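Local coordinates for protein DNA polymerase beta (Leishmania infantum, PDB 4P4M) that adds nucleotides to the 3' end of a DNA strand from deoxynucleoside triphosphates and probably serves base excision repair, at residues A[286-291]-A[310-315]. Numbering follows the deposited sequence.
Sequences MLTFTG and LNEYGL. With D3T (2',3'-dideoxy-thymidine-5'-triphosphate), chain D; nucleotides of chain C.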
loop_
_atom_site.group_PDB
_atom_site.type_symbol
_atom_site.label_atom_id
_atom_site.label_comp_id
_atom_site.label_asym_id
_atom_site.label_seq_id
_atom_site.Cartn_x
_atom_site.Cartn_y
_atom_site.Cartn_z
ATOM N N MET A 286 1.129 0.866 -11.128
ATOM C CA MET A 286 2.581 0.958 -10.998
ATOM C C MET A 286 2.999 2.406 -10.734
ATOM O O MET A 286 3.861 2.665 -9.887
ATOM C CB MET A 286 3.288 0.392 -12.232
ATOM C CG MET A 286 3.240 -1.124 -12.301
ATOM S SD MET A 286 3.901 -1.774 -13.840
ATOM C CE MET A 286 5.612 -1.260 -13.699
ATOM N N LEU A 287 2.376 3.354 -11.434
ATOM C CA LEU A 287 2.672 4.768 -11.182
ATOM C C LEU A 287 2.312 5.164 -9.753
ATOM O O LEU A 287 3.115 5.771 -9.042
ATOM C CB LEU A 287 1.904 5.682 -12.142
ATOM C CG LEU A 287 2.508 6.009 -13.501
ATOM C CD1 LEU A 287 1.448 6.683 -14.380
ATOM C CD2 LEU A 287 3.757 6.900 -13.338
ATOM N N THR A 288 1.089 4.840 -9.345
ATOM C CA THR A 288 0.599 5.243 -8.026
ATOM C C THR A 288 1.438 4.645 -6.905
ATOM O O THR A 288 1.859 5.355 -5.978
ATOM C CB THR A 288 -0.884 4.824 -7.810
ATOM O OG1 THR A 288 -1.732 5.592 -8.672
ATOM C CG2 THR A 288 -1.303 5.053 -6.359
ATOM N N PHE A 289 1.672 3.336 -6.962
ATOM C CA PHE A 289 2.315 2.685 -5.818
ATOM C C PHE A 289 3.836 2.817 -5.809
ATOM O O PHE A 289 4.477 2.521 -4.815
ATOM C CB PHE A 289 1.817 1.245 -5.629
ATOM C CG PHE A 289 0.332 1.178 -5.399
ATOM C CD1 PHE A 289 -0.228 1.803 -4.294
ATOM C CD2 PHE A 289 -0.502 0.539 -6.300
ATOM C CE1 PHE A 289 -1.602 1.776 -4.075
ATOM C CE2 PHE A 289 -1.879 0.509 -6.091
ATOM C CZ PHE A 289 -2.423 1.128 -4.978
ATOM N N THR A 290 4.398 3.299 -6.912
ATOM C CA THR A 290 5.811 3.680 -6.951
ATOM C C THR A 290 6.035 5.080 -6.347
ATOM O O THR A 290 7.019 5.308 -5.651
ATOM C CB THR A 290 6.391 3.588 -8.399
ATOM O OG1 THR A 290 6.300 2.231 -8.859
ATOM C CG2 THR A 290 7.879 4.020 -8.435
ATOM N N GLY A 291 5.120 6.014 -6.588
ATOM C CA GLY A 291 5.262 7.343 -6.005
ATOM C C GLY A 291 6.465 8.088 -6.578
ATOM O O GLY A 291 6.833 7.853 -7.736
ATOM N N LEU A 310 -6.765 11.111 -12.672
ATOM C CA LEU A 310 -5.753 10.048 -12.581
ATOM C C LEU A 310 -5.781 9.385 -11.195
ATOM O O LEU A 310 -5.700 10.070 -10.161
ATOM C CB LEU A 310 -4.357 10.617 -12.848
ATOM C CG LEU A 310 -3.186 9.625 -12.778
ATOM C CD1 LEU A 310 -3.338 8.555 -13.869
ATOM C CD2 LEU A 310 -1.830 10.336 -12.906
ATOM N N ASN A 311 -5.905 8.060 -11.175
ATOM C CA ASN A 311 -5.764 7.278 -9.942
ATOM C C ASN A 311 -5.106 5.928 -10.263
ATOM O O ASN A 311 -4.596 5.739 -11.372
ATOM C CB ASN A 311 -7.121 7.116 -9.218
ATOM C CG ASN A 311 -8.168 6.431 -10.080
ATOM O OD1 ASN A 311 -7.834 5.605 -10.927
ATOM N ND2 ASN A 311 -9.447 6.778 -9.874
ATOM N N GLU A 312 -5.091 4.995 -9.310
ATOM C CA GLU A 312 -4.432 3.712 -9.574
ATOM C C GLU A 312 -5.176 2.870 -10.603
ATOM O O GLU A 312 -4.585 1.981 -11.227
ATOM C CB GLU A 312 -4.217 2.892 -8.288
ATOM C CG GLU A 312 -5.493 2.600 -7.484
ATOM C CD GLU A 312 -5.719 3.610 -6.362
ATOM O OE1 GLU A 312 -5.686 4.837 -6.622
ATOM O OE2 GLU A 312 -5.919 3.168 -5.208
ATOM N N TYR A 313 -6.466 3.155 -10.777
ATOM C CA TYR A 313 -7.319 2.334 -11.631
ATOM C C TYR A 313 -7.298 2.745 -13.099
ATOM O O TYR A 313 -7.588 1.926 -13.981
ATOM C CB TYR A 313 -8.752 2.327 -11.098
ATOM C CG TYR A 313 -8.837 1.839 -9.673
ATOM C CD1 TYR A 313 -8.446 0.546 -9.344
ATOM C CD2 TYR A 313 -9.303 2.667 -8.651
ATOM C CE1 TYR A 313 -8.508 0.089 -8.029
ATOM C CE2 TYR A 313 -9.373 2.213 -7.337
ATOM C CZ TYR A 313 -8.980 0.918 -7.039
ATOM O OH TYR A 313 -9.049 0.429 -5.744
ATOM N N GLY A 314 -6.952 4.002 -13.374
ATOM C CA GLY A 314 -6.883 4.427 -14.769
ATOM C C GLY A 314 -6.672 5.914 -14.973
ATOM O O GLY A 314 -6.553 6.671 -14.005
ATOM N N LEU A 315 -6.597 6.313 -16.242
ATOM C CA LEU A 315 -6.564 7.719 -16.644
ATOM C C LEU A 315 -7.891 7.989 -17.339
ATOM O O LEU A 315 -8.195 7.342 -18.347
ATOM C CB LEU A 315 -5.389 7.971 -17.613
ATOM C CG LEU A 315 -5.244 9.367 -18.244
ATOM C CD1 LEU A 315 -4.950 10.440 -17.173
ATOM C CD2 LEU A 315 -4.160 9.378 -19.323
HETATM P PA D3T D . 4.959 4.757 1.217
HETATM O O1A D3T D . 5.153 3.305 1.496
HETATM O O2A D3T D . 4.217 5.500 2.292
HETATM O "O5'" D3T D . 3.556 4.522 0.139
HETATM C "C5'" D3T D . 3.813 3.821 -0.970
HETATM C "C4'" D3T D . 3.252 4.541 -2.259
HETATM O "O4'" D3T D . 1.910 4.990 -2.044
HETATM C "C1'" D3T D . 1.708 6.201 -2.691
HETATM N N1 D3T D . 1.171 7.205 -1.723
HETATM C C6 D3T D . 1.701 7.266 -0.445
HETATM C C2 D3T D . 0.141 8.137 -2.141
HETATM O O2 D3T D . -0.321 8.102 -3.255
HETATM N N3 D3T D . -0.300 9.086 -1.183
HETATM C C4 D3T D . 0.250 9.077 0.024
HETATM O O4 D3T D . -0.194 9.992 0.910
HETATM C C5 D3T D . 1.267 8.190 0.488
HETATM C C5M D3T D . 1.785 8.307 1.866
HETATM C "C2'" D3T D . 3.054 6.713 -3.255
HETATM C "C3'" D3T D . 4.064 5.821 -2.564
HETATM O O3A D3T D . 5.837 5.550 0.219
HETATM P PB D3T D . 7.480 5.085 -0.134
HETATM O O1B D3T D . 7.265 3.675 -0.567
HETATM O O2B D3T D . 7.644 6.084 -1.243
HETATM O O3B D3T D . 8.494 5.267 1.003
HETATM P PG D3T D . 8.993 4.307 2.320
HETATM O O1G D3T D . 8.191 3.041 2.282
HETATM O O2G D3T D . 8.656 5.186 3.515
HETATM O O3G D3T D . 10.465 4.067 2.063
ATOM P P DA C 3 -10.403 8.346 -6.362
ATOM O OP1 DA C 3 -10.870 7.566 -7.533
ATOM O OP2 DA C 3 -11.338 9.230 -5.628
ATOM O "O5'" DA C 3 -9.805 7.343 -5.278
ATOM C "C5'" DA C 3 -8.796 6.409 -5.651
ATOM C "C4'" DA C 3 -8.446 5.563 -4.442
ATOM O "O4'" DA C 3 -7.721 6.371 -3.481
ATOM C "C3'" DA C 3 -9.667 4.998 -3.720
ATOM O "O3'" DA C 3 -9.562 3.594 -3.792
ATOM C "C2'" DA C 3 -9.504 5.474 -2.278
ATOM C "C1'" DA C 3 -8.047 5.924 -2.189
ATOM N N9 DA C 3 -7.896 7.021 -1.235
ATOM C C8 DA C 3 -8.448 8.269 -1.338
ATOM N N7 DA C 3 -8.164 9.058 -0.325
ATOM C C5 DA C 3 -7.381 8.270 0.504
ATOM C C6 DA C 3 -6.773 8.525 1.748
ATOM N N6 DA C 3 -6.868 9.705 2.388
ATOM N N1 DA C 3 -6.068 7.516 2.311
ATOM C C2 DA C 3 -5.985 6.339 1.669
ATOM N N3 DA C 3 -6.521 5.984 0.502
ATOM C C4 DA C 3 -7.211 7.005 -0.040
ATOM P P DC C 4 -10.741 2.643 -3.242
ATOM O OP1 DC C 4 -10.926 1.551 -4.226
ATOM O OP2 DC C 4 -11.892 3.486 -2.841
ATOM O "O5'" DC C 4 -10.128 2.023 -1.903
ATOM C "C5'" DC C 4 -8.904 1.282 -1.938
ATOM C "C4'" DC C 4 -8.663 0.585 -0.611
ATOM O "O4'" DC C 4 -8.231 1.584 0.358
ATOM C "C3'" DC C 4 -9.866 -0.136 -0.006
ATOM O "O3'" DC C 4 -9.348 -1.354 0.535
ATOM C "C2'" DC C 4 -10.382 0.854 1.048
ATOM C "C1'" DC C 4 -9.118 1.628 1.453
ATOM N N1 DC C 4 -9.340 3.087 1.764
ATOM C C2 DC C 4 -8.745 3.617 2.911
ATOM O O2 DC C 4 -8.071 2.862 3.624
ATOM N N3 DC C 4 -8.929 4.930 3.219
ATOM C C4 DC C 4 -9.666 5.700 2.415
ATOM N N4 DC C 4 -9.809 6.990 2.765
ATOM C C5 DC C 4 -10.290 5.180 1.234
ATOM C C6 DC C 4 -10.100 3.881 0.941
HETATM O O HOH W 1 -1.851 6.436 -11.625
#
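A wall of the D3T pocket, the C-terminal end of helix 282-290, meets the loop of the β-hairpin 308-317, where Thr288 and Phe289 lean on Glu312. Small and branched, Thr288 lets its hydroxyl lie close against the loop backbone, OG1 3.4 Å from Glu312 CA. A water takes a hydrogen bond from Thr288 OG1 and gives one to Asn311 O. Beside it, Phe289 lies between loop and sugar: Glu312 CB approaches the ring obliquely, 4.0 Å from Phe289 CE2, and D3T O4' lies at the ring edge. The ring plane is 80° from that of the Glu312 carboxylate. With chi1 57°, Glu312 CG lies over the centre of the Tyr313 ring, 3.7 Å above its plane; the bend at chi2 goes with a carboxylate beside the sugar of DA3 of chain C, where OE2 forms a salt bridge with Arg275. Asn311 suits the turn because its amide works at both ends: OD1 accepts from Tyr313 N, an Asx turn, and from Gly314 N as well, which makes an Asx motif, while ND2 donates a hydrogen bond, 2.9 Å, to OP1 of DA3 of chain C. Tyr313 OH donates one, 2.7 Å, to OP1 of DC4 of chain C. Gly291 ends the helix with positive phi, which favours glycine, and a CB here would run into D3T C2'. Strand 270-277 packs against Phe289, and helix 293-305 touches Leu287 and Leu310, linking the helix to the hairpin.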